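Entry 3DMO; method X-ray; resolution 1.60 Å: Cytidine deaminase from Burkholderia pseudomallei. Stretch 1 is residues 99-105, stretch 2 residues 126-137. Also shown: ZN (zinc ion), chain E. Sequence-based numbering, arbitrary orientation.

Stretch 1 (99-105) CRQVMIE
Stretch 2 (126-137) SAGDLLPDAFYL

Residues 99-105 are fully helical (phi/psi near -65/-40), with M103 N bonded to C99 O at 2.8 Å and I104 N to R100 O at 3.0 Å. In the second stretch S126 caps a short helix, 127-130, its OG accepting from D129 N at 3.1 Å; L131 (-137/78) then leaves helical geometry and an irregular chain runs to L137. CA pairing fixes an opposed register: I104 CA lies 5.4 Å from A127 CA, and R100 CA lies 6.3 Å from L131 CA.

I104 covers the most surface. With chi1 off-well at -144° and chi2 t, its CD1 reaches A134 CB at 3.5 Å, while CG1 approaches A127 CB at 4.2 Å and CG2 meets L131 CD2 (chi t, p) at 4.1 Å. These are purely apolar contacts.

R100 (m, t, t, chi4 -158°) extends past L130, whose CD2 covers one guanidinium face. NH1 donates to L130 O at 2.7 Å and 151°, satisfying a carbonyl near the helix end. Separately, water 1 donates to R100 O and A127 O, both at 2.9 Å, joining the two backbones.

L130 (m, t) also places CD1 4.1 Å from M103 CE. Q101 (t, p) secures the loop: NE2 donates to F135 O at 3.0 Å, and water 2 links OE1 (2.7 Å) to F135 N (2.9 Å).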

# COMPACT_ATOMS: atom_id res chain seq x y z
N CYS A 99 4.18 -2.12 8.60
CA CYS A 99 3.63 -2.66 9.85
C CYS A 99 3.99 -1.85 11.09
O CYS A 99 3.15 -1.69 11.98
CB CYS A 99 4.03 -4.12 10.05
SG CYS A 99 3.13 -5.26 9.00
N ARG A 100 5.23 -1.36 11.14
CA ARG A 100 5.68 -0.50 12.23
C ARG A 100 4.88 0.80 12.31
O ARG A 100 4.54 1.25 13.41
CB ARG A 100 7.18 -0.21 12.12
CG ARG A 100 8.05 -1.45 12.28
CD ARG A 100 9.53 -1.11 12.16
NE ARG A 100 10.35 -2.30 11.95
CZ ARG A 100 11.65 -2.40 12.21
NH1 ARG A 100 12.34 -1.38 12.72
NH2 ARG A 100 12.27 -3.54 11.95
N GLN A 101 4.55 1.38 11.16
CA GLN A 101 3.77 2.62 11.10
C GLN A 101 2.34 2.41 11.60
O GLN A 101 1.79 3.24 12.34
CB GLN A 101 3.77 3.19 9.68
CG GLN A 101 3.20 4.62 9.56
CD GLN A 101 4.05 5.64 10.28
OE1 GLN A 101 5.25 5.78 10.02
NE2 GLN A 101 3.43 6.37 11.20
N VAL A 102 1.75 1.27 11.22
CA VAL A 102 0.40 0.90 11.66
C VAL A 102 0.40 0.51 13.15
O VAL A 102 -0.48 0.93 13.90
CB VAL A 102 -0.20 -0.21 10.78
CG1 VAL A 102 -1.52 -0.72 11.35
CG2 VAL A 102 -0.39 0.30 9.35
N MET A 103 1.40 -0.26 13.58
CA MET A 103 1.54 -0.59 14.99
C MET A 103 1.68 0.63 15.88
O MET A 103 1.10 0.67 16.97
CB MET A 103 2.73 -1.53 15.23
CG MET A 103 2.47 -2.95 14.79
SD MET A 103 3.77 -4.06 15.36
CE MET A 103 5.15 -3.50 14.40
N ILE A 104 2.41 1.64 15.43
CA ILE A 104 2.61 2.81 16.28
C ILE A 104 1.33 3.65 16.40
O ILE A 104 1.02 4.14 17.49
CB ILE A 104 3.87 3.65 15.90
CG1 ILE A 104 4.51 4.22 17.19
CG2 ILE A 104 3.56 4.74 14.86
CD1 ILE A 104 5.87 4.82 17.01
N GLU A 105 0.57 3.77 15.31
CA GLU A 105 -0.69 4.50 15.34
C GLU A 105 -1.78 3.78 16.14
O GLU A 105 -2.44 4.39 16.99
CB GLU A 105 -1.17 4.81 13.92
CG GLU A 105 -2.56 5.41 13.88
CD GLU A 105 -2.66 6.55 12.91
OE1 GLU A 105 -1.68 6.82 12.18
OE2 GLU A 105 -3.73 7.19 12.89
N SER A 126 9.37 -2.57 21.65
CA SER A 126 8.15 -1.76 21.65
C SER A 126 7.94 -1.15 20.26
O SER A 126 8.88 -1.09 19.46
CB SER A 126 8.23 -0.65 22.71
OG SER A 126 9.15 0.37 22.33
N ALA A 127 6.72 -0.71 19.97
CA ALA A 127 6.43 -0.08 18.67
C ALA A 127 7.28 1.18 18.49
O ALA A 127 7.78 1.44 17.39
CB ALA A 127 4.95 0.23 18.53
N GLY A 128 7.46 1.94 19.57
CA GLY A 128 8.28 3.14 19.52
C GLY A 128 9.75 2.86 19.23
O GLY A 128 10.38 3.59 18.47
N ASP A 129 10.30 1.82 19.85
CA ASP A 129 11.70 1.44 19.60
C ASP A 129 11.94 0.98 18.16
O ASP A 129 13.00 1.23 17.59
CB ASP A 129 12.17 0.35 20.56
CG ASP A 129 12.29 0.84 22.00
OD1 ASP A 129 12.60 2.03 22.21
OD2 ASP A 129 12.07 0.04 22.92
N LEU A 130 10.93 0.32 17.58
CA LEU A 130 11.01 -0.17 16.20
C LEU A 130 10.94 0.97 15.18
O LEU A 130 11.41 0.82 14.04
CB LEU A 130 9.89 -1.19 15.93
CG LEU A 130 10.06 -2.58 16.54
CD1 LEU A 130 8.76 -3.33 16.41
CD2 LEU A 130 11.20 -3.35 15.87
N LEU A 131 10.36 2.09 15.59
CA LEU A 131 10.15 3.22 14.69
C LEU A 131 10.50 4.53 15.39
O LEU A 131 9.60 5.26 15.84
CB LEU A 131 8.70 3.22 14.17
CG LEU A 131 8.39 4.01 12.89
CD1 LEU A 131 9.12 3.44 11.67
CD2 LEU A 131 6.89 4.00 12.65
N PRO A 132 11.81 4.83 15.50
CA PRO A 132 12.24 6.03 16.23
C PRO A 132 11.84 7.32 15.52
O PRO A 132 11.89 7.40 14.28
CB PRO A 132 13.77 5.88 16.29
CG PRO A 132 14.13 4.96 15.17
CD PRO A 132 12.95 4.05 14.96
N ASP A 133 11.42 8.31 16.30
CA ASP A 133 10.93 9.57 15.78
C ASP A 133 9.92 9.33 14.65
O ASP A 133 10.13 9.76 13.51
CB ASP A 133 12.09 10.44 15.30
CG ASP A 133 11.63 11.84 14.88
OD1 ASP A 133 10.57 12.29 15.38
OD2 ASP A 133 12.34 12.47 14.06
N ALA A 134 8.84 8.63 14.99
CA ALA A 134 7.81 8.24 14.03
C ALA A 134 7.05 9.42 13.45
O ALA A 134 6.91 10.47 14.09
CB ALA A 134 6.84 7.25 14.65
N PHE A 135 6.55 9.24 12.23
CA PHE A 135 5.70 10.23 11.58
C PHE A 135 4.29 10.20 12.18
O PHE A 135 3.72 9.13 12.39
CB PHE A 135 5.62 9.96 10.07
CG PHE A 135 4.67 10.88 9.33
CD1 PHE A 135 5.01 12.21 9.07
CD2 PHE A 135 3.43 10.41 8.89
CE1 PHE A 135 4.14 13.05 8.38
CE2 PHE A 135 2.55 11.24 8.21
CZ PHE A 135 2.90 12.56 7.95
N TYR A 136 3.76 11.39 12.46
CA TYR A 136 2.37 11.56 12.89
C TYR A 136 1.72 12.72 12.14
O TYR A 136 2.42 13.62 11.68
CB TYR A 136 2.28 11.91 14.38
CG TYR A 136 2.75 10.85 15.34
CD1 TYR A 136 1.93 9.75 15.65
CD2 TYR A 136 3.98 10.97 15.99
CE1 TYR A 136 2.36 8.77 16.56
CE2 TYR A 136 4.41 10.00 16.89
CZ TYR A 136 3.59 8.91 17.17
OH TYR A 136 4.02 7.97 18.07
N LEU A 137 0.40 12.68 12.04
CA LEU A 137 -0.40 13.83 11.63
C LEU A 137 -1.35 14.20 12.77
O LEU A 137 -2.23 13.41 13.13
CB LEU A 137 -1.22 13.53 10.37
CG LEU A 137 -0.75 13.88 8.97
CD1 LEU A 137 -1.97 13.87 8.07
CD2 LEU A 137 -0.03 15.23 8.89
ZN ZN E . 4.77 -5.92 7.42
O HOH W 1 6.33 0.03 15.35
O HOH W 2 7.58 6.89 10.87
O HOH W 3 6.02 -7.30 8.49